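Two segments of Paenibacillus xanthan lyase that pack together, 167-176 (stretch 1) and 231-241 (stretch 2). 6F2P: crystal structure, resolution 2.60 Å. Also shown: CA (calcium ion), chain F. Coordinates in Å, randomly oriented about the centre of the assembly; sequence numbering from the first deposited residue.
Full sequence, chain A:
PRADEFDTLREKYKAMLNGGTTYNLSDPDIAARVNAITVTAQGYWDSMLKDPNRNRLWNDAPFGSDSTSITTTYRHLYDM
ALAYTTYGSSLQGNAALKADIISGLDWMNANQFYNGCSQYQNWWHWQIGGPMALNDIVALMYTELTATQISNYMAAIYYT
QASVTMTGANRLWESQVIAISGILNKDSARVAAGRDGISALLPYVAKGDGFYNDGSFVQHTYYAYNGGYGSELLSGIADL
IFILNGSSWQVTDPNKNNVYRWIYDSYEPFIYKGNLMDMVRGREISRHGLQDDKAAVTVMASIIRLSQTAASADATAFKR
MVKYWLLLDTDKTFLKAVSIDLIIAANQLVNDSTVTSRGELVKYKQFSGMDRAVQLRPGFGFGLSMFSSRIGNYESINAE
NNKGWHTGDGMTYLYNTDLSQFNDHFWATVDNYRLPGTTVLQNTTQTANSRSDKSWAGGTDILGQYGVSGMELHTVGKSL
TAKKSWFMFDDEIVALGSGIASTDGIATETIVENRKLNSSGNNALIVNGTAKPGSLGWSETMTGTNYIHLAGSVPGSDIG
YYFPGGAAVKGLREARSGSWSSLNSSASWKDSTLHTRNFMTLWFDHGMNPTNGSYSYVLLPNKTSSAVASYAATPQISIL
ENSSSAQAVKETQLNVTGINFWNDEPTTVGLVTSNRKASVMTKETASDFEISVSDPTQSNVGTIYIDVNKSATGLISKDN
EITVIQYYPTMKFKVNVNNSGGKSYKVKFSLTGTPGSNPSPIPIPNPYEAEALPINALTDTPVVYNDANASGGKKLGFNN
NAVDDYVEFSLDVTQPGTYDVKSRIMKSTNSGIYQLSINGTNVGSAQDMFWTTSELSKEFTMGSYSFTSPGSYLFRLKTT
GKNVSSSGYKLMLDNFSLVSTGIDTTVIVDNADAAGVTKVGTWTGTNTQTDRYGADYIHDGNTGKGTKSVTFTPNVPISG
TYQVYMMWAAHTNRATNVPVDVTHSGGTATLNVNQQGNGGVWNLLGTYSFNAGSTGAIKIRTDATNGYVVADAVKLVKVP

Stretch 1 (167-176) TGANRLWESQ
Stretch 2, residues 231-241: SELLSGIADLI

Leu-172 occupies the apolar centre of a contact between two helices that run in nearly the same direction, their axes 19° apart (signed crossing angle +19°) and 9.7 Å from each other at closest approach. Its CA-to-CB bond points toward the second helix, and chi1 t (171°) with chi2 p (58°) sets its two methyl groups against that backbone. Leu-172 CD2 lies 3.6 Å from Gly-236 CA, 3.7 Å from Leu-233 CA and 3.5 Å from Glu-232 O, while Leu-172 CD1 is 4.0 Å from Ile-237 CG1. Gly-236 makes this fit possible: a CB built there in ideal geometry would point toward the first helix and fall 2.3 Å from Leu-172 CD2, a clash.

The register follows from the nearest CA pairs: Ala-169 CA is 6.0 Å from Leu-233 CA, Leu-172 CA is 6.7 Å from Gly-236 CA and Gln-176 CA is 6.9 Å from Leu-240 CA. Steps of three and then four residues on both helices keep the same faces together. Residues 231-241 are helical throughout, with i to i+4 bonds from Ser-235 N to Ser-231 O (3.0 Å) through Ile-241 N to Ile-237 O (2.9 Å). In the first stretch Thr-167 is extended (phi/psi -123/168), Gly-168 has phi/psi 46/-134, a positive phi that favours glycine, and from Ala-169 onward the angles are helical.

Toward the N-terminal end of the contact, Leu-233 (chi1 m, chi2 t) starts sideways but brings CD2 to 3.8 Å from Ala-169 CA and 4.1 Å from Leu-172 CD2. Toward the other end, Leu-240 points toward the first helix with chi1 between wells at -103° and chi2 t; its CD1 is 4.2 Å from Ser-175 CB, and its CG is 4.2 Å from Gln-176 CG. Ser-175 (chi1 m) turns its hydroxyl back to its own helix, where OG donates to Arg-171 O at 2.8 Å.

At the polar edge, Gln-176 (chi1 m, chi2 t, chi3 126°) places OE1 3.3 Å from Gly-236 CA. Glu-232 (chi1 p, chi2 t, chi3 59°) points toward the first helix, its OE2 3.7 Å from Ala-169 CB and 3.0 Å from Trp-173 CZ2. Trp-173 leaves its backbone pointing away, yet chi1 m and chi2 -32° return the indole, and OE2 lies near the ring plane at its edge. No hydrogen bond crosses between the stretches; together they bury 442 Å², summed over both sides. Beyond this contact, Glu-174 (chi1 m, chi2 t, chi3 -53°) binds the calcium ion through OE2, 2.5 Å from CA of the ion group.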

# COMPACT_ATOMS: atom_id res chain seq x y z
N THR A 167 13.09 -13.17 -18.26
CA THR A 167 12.53 -12.09 -17.47
C THR A 167 13.35 -11.87 -16.21
O THR A 167 14.19 -12.69 -15.87
CB THR A 167 11.09 -12.39 -17.03
OG1 THR A 167 11.09 -13.48 -16.11
CG2 THR A 167 10.23 -12.75 -18.23
N GLY A 168 13.08 -10.75 -15.54
CA GLY A 168 13.74 -10.41 -14.29
C GLY A 168 15.25 -10.58 -14.27
O GLY A 168 15.93 -10.18 -15.21
N ALA A 169 15.76 -11.21 -13.22
CA ALA A 169 17.20 -11.36 -13.04
C ALA A 169 17.87 -12.24 -14.12
O ALA A 169 19.02 -12.03 -14.48
CB ALA A 169 17.52 -11.86 -11.65
N ASN A 170 17.15 -13.23 -14.64
CA ASN A 170 17.71 -14.02 -15.73
C ASN A 170 17.96 -13.15 -16.94
O ASN A 170 18.95 -13.31 -17.66
CB ASN A 170 16.78 -15.16 -16.11
CG ASN A 170 16.68 -16.21 -15.05
OD1 ASN A 170 17.60 -16.40 -14.24
ND2 ASN A 170 15.56 -16.92 -15.04
N ARG A 171 17.03 -12.22 -17.17
CA ARG A 171 17.12 -11.35 -18.32
C ARG A 171 18.31 -10.43 -18.17
O ARG A 171 19.03 -10.17 -19.13
CB ARG A 171 15.85 -10.54 -18.47
CG ARG A 171 15.89 -9.59 -19.65
CD ARG A 171 14.56 -8.91 -19.87
NE ARG A 171 14.58 -8.21 -21.14
CZ ARG A 171 14.12 -8.71 -22.28
NH1 ARG A 171 14.20 -7.99 -23.40
NH2 ARG A 171 13.59 -9.93 -22.31
N LEU A 172 18.52 -9.95 -16.95
CA LEU A 172 19.67 -9.11 -16.65
C LEU A 172 20.95 -9.86 -16.95
O LEU A 172 21.84 -9.36 -17.64
CB LEU A 172 19.65 -8.68 -15.18
CG LEU A 172 20.91 -7.99 -14.70
CD1 LEU A 172 21.19 -6.75 -15.53
CD2 LEU A 172 20.76 -7.62 -13.24
N TRP A 173 21.04 -11.08 -16.42
CA TRP A 173 22.23 -11.89 -16.58
C TRP A 173 22.45 -12.26 -18.03
O TRP A 173 23.60 -12.33 -18.49
CB TRP A 173 22.13 -13.14 -15.73
CG TRP A 173 22.08 -12.80 -14.29
CD1 TRP A 173 22.68 -11.74 -13.68
CD2 TRP A 173 21.37 -13.51 -13.28
NE1 TRP A 173 22.40 -11.75 -12.34
CE2 TRP A 173 21.59 -12.82 -12.06
CE3 TRP A 173 20.57 -14.66 -13.27
CZ2 TRP A 173 21.05 -13.25 -10.85
CZ3 TRP A 173 20.02 -15.09 -12.06
CH2 TRP A 173 20.26 -14.38 -10.87
N GLU A 174 21.37 -12.52 -18.76
CA GLU A 174 21.46 -12.71 -20.20
C GLU A 174 22.18 -11.51 -20.78
O GLU A 174 23.14 -11.64 -21.55
CB GLU A 174 20.07 -12.81 -20.82
CG GLU A 174 19.41 -14.17 -20.73
CD GLU A 174 18.02 -14.16 -21.35
OE1 GLU A 174 17.20 -13.30 -20.97
OE2 GLU A 174 17.75 -15.01 -22.22
N SER A 175 21.73 -10.32 -20.36
CA SER A 175 22.21 -9.07 -20.92
C SER A 175 23.66 -8.84 -20.59
O SER A 175 24.43 -8.47 -21.47
CB SER A 175 21.35 -7.88 -20.46
OG SER A 175 19.98 -8.11 -20.73
N GLN A 176 24.05 -9.03 -19.32
CA GLN A 176 25.46 -8.93 -18.94
C GLN A 176 26.35 -9.89 -19.74
O GLN A 176 27.37 -9.49 -20.26
CB GLN A 176 25.66 -9.20 -17.44
CG GLN A 176 25.14 -8.09 -16.53
CD GLN A 176 25.22 -8.45 -15.05
OE1 GLN A 176 25.80 -7.71 -14.25
NE2 GLN A 176 24.63 -9.59 -14.68
N SER A 231 17.72 -6.10 -5.27
CA SER A 231 19.10 -5.83 -4.97
C SER A 231 20.01 -6.31 -6.12
O SER A 231 20.87 -5.57 -6.59
CB SER A 231 19.46 -6.51 -3.66
OG SER A 231 20.65 -5.97 -3.12
N GLU A 232 19.81 -7.54 -6.58
CA GLU A 232 20.63 -8.04 -7.67
C GLU A 232 20.35 -7.37 -9.02
O GLU A 232 21.27 -7.20 -9.82
CB GLU A 232 20.70 -9.59 -7.74
CG GLU A 232 19.48 -10.33 -8.29
CD GLU A 232 19.34 -11.75 -7.71
OE1 GLU A 232 19.23 -11.90 -6.47
OE2 GLU A 232 19.34 -12.72 -8.50
N LEU A 233 19.11 -6.96 -9.27
CA LEU A 233 18.82 -6.16 -10.46
C LEU A 233 19.59 -4.85 -10.40
O LEU A 233 20.30 -4.49 -11.34
CB LEU A 233 17.34 -5.87 -10.61
CG LEU A 233 16.36 -6.97 -11.00
CD1 LEU A 233 14.97 -6.37 -11.15
CD2 LEU A 233 16.77 -7.64 -12.30
N LEU A 234 19.44 -4.13 -9.29
CA LEU A 234 20.15 -2.87 -9.08
C LEU A 234 21.64 -3.03 -9.37
O LEU A 234 22.26 -2.17 -10.02
CB LEU A 234 19.96 -2.36 -7.65
CG LEU A 234 20.76 -1.10 -7.30
CD1 LEU A 234 20.26 0.14 -8.05
CD2 LEU A 234 20.77 -0.84 -5.82
N SER A 235 22.22 -4.13 -8.90
CA SER A 235 23.65 -4.35 -9.05
C SER A 235 24.06 -4.48 -10.51
O SER A 235 24.90 -3.71 -11.00
CB SER A 235 24.08 -5.61 -8.30
OG SER A 235 25.49 -5.61 -8.14
N GLY A 236 23.47 -5.44 -11.21
CA GLY A 236 23.77 -5.68 -12.61
C GLY A 236 23.52 -4.49 -13.52
O GLY A 236 24.31 -4.19 -14.41
N ILE A 237 22.40 -3.80 -13.29
CA ILE A 237 22.08 -2.61 -14.07
C ILE A 237 23.05 -1.45 -13.81
O ILE A 237 23.53 -0.80 -14.74
CB ILE A 237 20.61 -2.17 -13.85
CG1 ILE A 237 19.67 -3.25 -14.40
CG2 ILE A 237 20.35 -0.83 -14.50
CD1 ILE A 237 18.24 -3.07 -14.01
N ALA A 238 23.38 -1.21 -12.54
CA ALA A 238 24.35 -0.18 -12.23
C ALA A 238 25.71 -0.51 -12.85
O ALA A 238 26.45 0.39 -13.25
CB ALA A 238 24.47 0.01 -10.73
N ASP A 239 26.03 -1.80 -12.95
CA ASP A 239 27.31 -2.18 -13.53
C ASP A 239 27.29 -2.02 -15.04
O ASP A 239 28.24 -1.49 -15.61
CB ASP A 239 27.72 -3.61 -13.13
CG ASP A 239 28.46 -3.64 -11.80
OD1 ASP A 239 28.69 -2.57 -11.20
OD2 ASP A 239 28.82 -4.75 -11.35
N LEU A 240 26.22 -2.47 -15.68
CA LEU A 240 26.10 -2.31 -17.13
C LEU A 240 26.13 -0.85 -17.55
O LEU A 240 26.78 -0.49 -18.53
CB LEU A 240 24.83 -2.96 -17.64
CG LEU A 240 25.07 -4.31 -18.32
CD1 LEU A 240 23.82 -4.73 -19.06
CD2 LEU A 240 26.26 -4.22 -19.26
N ILE A 241 25.42 -0.01 -16.81
CA ILE A 241 25.43 1.42 -17.10
C ILE A 241 26.85 1.97 -17.00
O ILE A 241 27.29 2.70 -17.88
CB ILE A 241 24.48 2.20 -16.17
CG1 ILE A 241 23.03 1.97 -16.59
CG2 ILE A 241 24.80 3.68 -16.18
CD1 ILE A 241 22.05 2.32 -15.49
CA CA F . 19.16 -16.46 -23.66
O HOH W 1 18.86 -17.06 -26.03
O HOH W 2 19.04 -17.51 -21.34
O HOH W 3 19.91 -18.78 -23.92
O HOH W 4 17.22 -17.70 -23.83